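Local coordinates for protein putative NAD(P)H-flavin oxidoreductase (PDB 2HAY) that binds flavin mononucleotide and, as a member of the nitroreductase family, probably uses it to transfer electrons from NADH or NADPH, at residues T20-Y25 with G163-P168. Residues are numbered along the deposited sequence; the frame is centred on the assembly and turned at random.
Sequences TAVRVY and GIDTCP. With FMN (flavin mononucleotide), chain I.
Val22 and Thr166 join the loop after helix 6-18 to strand 165-169, an outermost strand of the antiparallel sheet within this chain. The direct backbone hydrogen bond runs from Val22 N to Thr166 O (3.0 Å, N-H...O 168°). A water adds a second link. It donates to Thr20 O (2.7 Å) and to Asp165 OD1, and accepts from Thr166 N. Asp165 OD1 also forms a salt bridge with Arg203.

Side-chain contacts fill in around the backbone bond. Val22 CG2, anti to the carbonyl carbon, rests against the Asp165 carboxylate, 3.6 Å from OD1. Val22 CG1 sits over one face of the Tyr25 ring, near the rim. Tyr25 CE2 meets Asp165 CB at 4.0 Å, and the ring and carboxylate planes are 49° apart. Tyr25 OH is hydrogen-bonded to Ser199 on the adjacent strand. Ala21 CB makes an apolar contact with Cys167 SG at 4.0 Å.

The flavin is held from the same loop. Thr20 OG1, anti to its backbone N (chi1 -175°), and Ala21 N (2.9 Å) both donate to FMN O1P. Arg19 is also hydrogen-bonded to the cofactor. Thus two phosphate donors lie on a loop tied to the strand by one direct bond and a bridging water, which would help position them.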
ATOM      1  N   THR B  20       5.390  -8.194  13.291  1.00 31.12           N
ATOM      2  CA  THR B  20       6.683  -8.550  12.734  1.00 30.99           C
ATOM      3  C   THR B  20       6.395  -9.549  11.622  1.00 30.63           C
ATOM      4  O   THR B  20       5.300 -10.122  11.581  1.00 29.93           O
ATOM      5  CB  THR B  20       7.598  -9.110  13.821  1.00 31.85           C
ATOM      6  OG1 THR B  20       8.903  -9.359  13.280  1.00 35.30           O
ATOM      7  CG2 THR B  20       7.034 -10.385  14.430  1.00 31.03           C
ATOM      8  N   ALA B  21       7.328  -9.718  10.689  1.00 29.71           N
ATOM      9  CA  ALA B  21       7.065 -10.596   9.549  1.00 30.18           C
ATOM     10  C   ALA B  21       7.303 -12.030  10.008  1.00 29.78           C
ATOM     11  O   ALA B  21       8.433 -12.435  10.272  1.00 31.15           O
ATOM     12  CB  ALA B  21       7.921 -10.210   8.302  1.00 28.46           C
ATOM     13  N   VAL B  22       6.219 -12.775  10.163  1.00 29.77           N
ATOM     14  CA  VAL B  22       6.281 -14.081  10.811  1.00 29.63           C
ATOM     15  C   VAL B  22       6.330 -15.195   9.748  1.00 30.19           C
ATOM     16  O   VAL B  22       5.456 -15.282   8.888  1.00 29.61           O
ATOM     17  CB  VAL B  22       5.103 -14.275  11.824  1.00 29.34           C
ATOM     18  CG1 VAL B  22       5.025 -15.705  12.304  1.00 27.64           C
ATOM     19  CG2 VAL B  22       5.240 -13.301  13.026  1.00 27.61           C
ATOM     20  N   ARG B  23       7.363 -16.024   9.807  1.00 30.61           N
ATOM     21  CA  ARG B  23       7.520 -17.113   8.831  1.00 31.95           C
ATOM     22  C   ARG B  23       6.909 -18.430   9.272  1.00 30.99           C
ATOM     23  O   ARG B  23       6.347 -19.159   8.446  1.00 31.21           O
ATOM     24  CB  ARG B  23       8.987 -17.327   8.463  1.00 31.70           C
ATOM     25  CG  ARG B  23       9.648 -16.094   7.817  1.00 34.51           C
ATOM     26  CD  ARG B  23      11.090 -16.378   7.343  1.00 34.99           C
ATOM     27  NE  ARG B  23      11.725 -17.462   8.108  1.00 41.88           N
ATOM     28  CZ  ARG B  23      12.008 -18.674   7.620  1.00 42.71           C
ATOM     29  NH1 ARG B  23      12.568 -19.592   8.415  1.00 43.79           N
ATOM     30  NH2 ARG B  23      11.743 -18.968   6.341  1.00 41.06           N
ATOM     31  N   VAL B  24       7.020 -18.740  10.561  1.00 30.40           N
ATOM     32  CA  VAL B  24       6.531 -20.013  11.090  1.00 30.36           C
ATOM     33  C   VAL B  24       5.402 -19.815  12.107  1.00 30.09           C
ATOM     34  O   VAL B  24       5.564 -19.108  13.114  1.00 29.83           O
ATOM     35  CB  VAL B  24       7.665 -20.856  11.705  1.00 30.18           C
ATOM     36  CG1 VAL B  24       7.156 -22.255  12.030  1.00 31.11           C
ATOM     37  CG2 VAL B  24       8.851 -20.933  10.747  1.00 30.70           C
ATOM     38  N   TYR B  25       4.260 -20.439  11.810  1.00 29.73           N
ATOM     39  CA  TYR B  25       3.054 -20.311  12.619  1.00 29.30           C
ATOM     40  C   TYR B  25       2.766 -21.619  13.321  1.00 29.93           C
ATOM     41  O   TYR B  25       3.169 -22.694  12.861  1.00 28.98           O
ATOM     42  CB  TYR B  25       1.845 -19.928  11.755  1.00 29.77           C
ATOM     43  CG  TYR B  25       2.056 -18.661  10.960  1.00 29.18           C
ATOM     44  CD1 TYR B  25       2.669 -18.693   9.708  1.00 29.86           C
ATOM     45  CD2 TYR B  25       1.684 -17.418  11.487  1.00 28.42           C
ATOM     46  CE1 TYR B  25       2.876 -17.508   8.976  1.00 29.78           C
ATOM     47  CE2 TYR B  25       1.881 -16.254  10.775  1.00 29.24           C
ATOM     48  CZ  TYR B  25       2.489 -16.308   9.528  1.00 29.39           C
ATOM     49  OH  TYR B  25       2.704 -15.157   8.842  1.00 29.63           O
ATOM     50  N   GLY B 163      -4.125  -9.319  17.537  1.00 26.05           N
ATOM     51  CA  GLY B 163      -3.115 -10.272  18.019  1.00 24.70           C
ATOM     52  C   GLY B 163      -2.767 -11.351  17.020  1.00 25.36           C
ATOM     53  O   GLY B 163      -2.139 -12.336  17.363  1.00 24.87           O
ATOM     54  N   ILE B 164      -3.175 -11.150  15.764  1.00 26.03           N
ATOM     55  CA  ILE B 164      -2.951 -12.107  14.701  1.00 25.93           C
ATOM     56  C   ILE B 164      -1.660 -11.700  13.988  1.00 26.37           C
ATOM     57  O   ILE B 164      -1.492 -10.545  13.599  1.00 25.07           O
ATOM     58  CB  ILE B 164      -4.170 -12.155  13.733  1.00 25.50           C
ATOM     59  CG1 ILE B 164      -5.385 -12.732  14.467  1.00 23.70           C
ATOM     60  CG2 ILE B 164      -3.839 -12.924  12.439  1.00 25.52           C
ATOM     61  CD1 ILE B 164      -6.692 -12.569  13.701  1.00 22.83           C
ATOM     62  N   ASP B 165      -0.746 -12.659  13.883  1.00 26.45           N
ATOM     63  CA  ASP B 165       0.473 -12.493  13.137  1.00 27.31           C
ATOM     64  C   ASP B 165       0.284 -12.639  11.617  1.00 27.84           C
ATOM     65  O   ASP B 165      -0.617 -13.319  11.116  1.00 27.42           O
ATOM     66  CB  ASP B 165       1.529 -13.460  13.632  1.00 27.33           C
ATOM     67  CG  ASP B 165       2.081 -13.045  14.967  1.00 28.21           C
ATOM     68  OD1 ASP B 165       2.631 -11.924  15.050  1.00 29.72           O
ATOM     69  OD2 ASP B 165       1.912 -13.798  15.932  1.00 28.00           O
ATOM     70  N   THR B 166       1.200 -12.020  10.899  1.00 28.43           N
ATOM     71  CA  THR B 166       1.009 -11.794   9.512  1.00 29.48           C
ATOM     72  C   THR B 166       2.378 -11.866   8.842  1.00 29.09           C
ATOM     73  O   THR B 166       3.410 -11.833   9.537  1.00 29.46           O
ATOM     74  CB  THR B 166       0.343 -10.395   9.437  1.00 30.44           C
ATOM     75  OG1 THR B 166      -0.940 -10.485   8.814  1.00 34.13           O
ATOM     76  CG2 THR B 166       1.215  -9.386   8.845  1.00 28.54           C
ATOM     77  N   CYS B 167       2.390 -12.021   7.516  1.00 28.96           N
ATOM     78  CA  CYS B 167       3.598 -11.831   6.697  1.00 28.24           C
ATOM     79  C   CYS B 167       3.214 -11.411   5.272  1.00 28.03           C
ATOM     80  O   CYS B 167       2.480 -12.137   4.582  1.00 27.15           O
ATOM     81  CB  CYS B 167       4.442 -13.109   6.646  1.00 28.07           C
ATOM     82  SG  CYS B 167       6.130 -12.893   5.959  1.00 29.91           S
ATOM     83  N   PRO B 168       3.724 -10.249   4.815  1.00 27.53           N
ATOM     84  CA  PRO B 168       3.420  -9.825   3.449  1.00 27.36           C
ATOM     85  C   PRO B 168       4.438 -10.496   2.528  1.00 27.57           C
ATOM     86  O   PRO B 168       5.610 -10.542   2.880  1.00 28.11           O
ATOM     87  CB  PRO B 168       3.584  -8.298   3.502  1.00 26.67           C
ATOM     88  CG  PRO B 168       4.507  -8.033   4.667  1.00 26.88           C
ATOM     89  CD  PRO B 168       4.614  -9.298   5.516  1.00 27.24           C
TER
HETATM   90  N1  FMN I 701       9.385 -11.900   4.131  1.00 42.94           N
HETATM   91  C2  FMN I 701       9.687 -13.184   3.648  1.00 43.41           C
HETATM   92  O2  FMN I 701      10.265 -14.028   4.374  1.00 43.40           O
HETATM   93  N3  FMN I 701       9.328 -13.530   2.340  1.00 42.00           N
HETATM   94  C4  FMN I 701       8.704 -12.626   1.484  1.00 42.47           C
HETATM   95  O4  FMN I 701       8.527 -12.864   0.283  1.00 37.42           O
HETATM   96  C4A FMN I 701       8.409 -11.342   1.947  1.00 43.00           C
HETATM   97  N5  FMN I 701       7.781 -10.450   1.078  1.00 43.60           N
HETATM   98  C5A FMN I 701       7.456  -9.165   1.504  1.00 43.50           C
HETATM   99  C6  FMN I 701       6.806  -8.299   0.622  1.00 41.94           C
HETATM  100  C7  FMN I 701       6.475  -7.013   1.031  1.00 42.60           C
HETATM  101  C7M FMN I 701       5.565  -6.200   0.151  1.00 38.20           C
HETATM  102  C8  FMN I 701       6.794  -6.583   2.337  1.00 42.12           C
HETATM  103  C8M FMN I 701       6.093  -5.395   2.917  1.00 36.16           C
HETATM  104  C9  FMN I 701       7.449  -7.458   3.223  1.00 42.78           C
HETATM  105  C9A FMN I 701       7.781  -8.766   2.811  1.00 43.37           C
HETATM  106  N10 FMN I 701       8.420  -9.684   3.683  1.00 43.86           N
HETATM  107  C10 FMN I 701       8.742 -10.976   3.267  1.00 43.49           C
HETATM  108  C1' FMN I 701       8.751  -9.306   5.078  1.00 42.59           C
HETATM  109  C2' FMN I 701       9.975  -8.377   5.112  1.00 45.99           C
HETATM  110  O2' FMN I 701      11.186  -9.119   5.091  1.00 47.43           O
HETATM  111  C3' FMN I 701       9.914  -7.523   6.384  1.00 44.96           C
HETATM  112  O3' FMN I 701       8.711  -6.790   6.416  1.00 45.65           O
HETATM  113  C4' FMN I 701      11.082  -6.562   6.572  1.00 44.21           C
HETATM  114  O4' FMN I 701      12.278  -7.325   6.549  1.00 42.50           O
HETATM  115  C5' FMN I 701      10.928  -5.772   7.888  1.00 44.37           C
HETATM  116  O5' FMN I 701      10.866  -6.601   9.059  1.00 41.60           O
HETATM  117  P   FMN I 701       9.569  -6.699  10.019  1.00 37.11           P
HETATM  118  O1P FMN I 701       9.666  -7.956  10.836  1.00 38.51           O
HETATM  119  O2P FMN I 701       8.308  -6.666   9.196  1.00 34.89           O
HETATM  120  O3P FMN I 701       9.442  -5.558  10.959  1.00 40.31           O
HETATM  121  O   HOH W   1       2.906 -10.262  12.730  1.00 22.44           O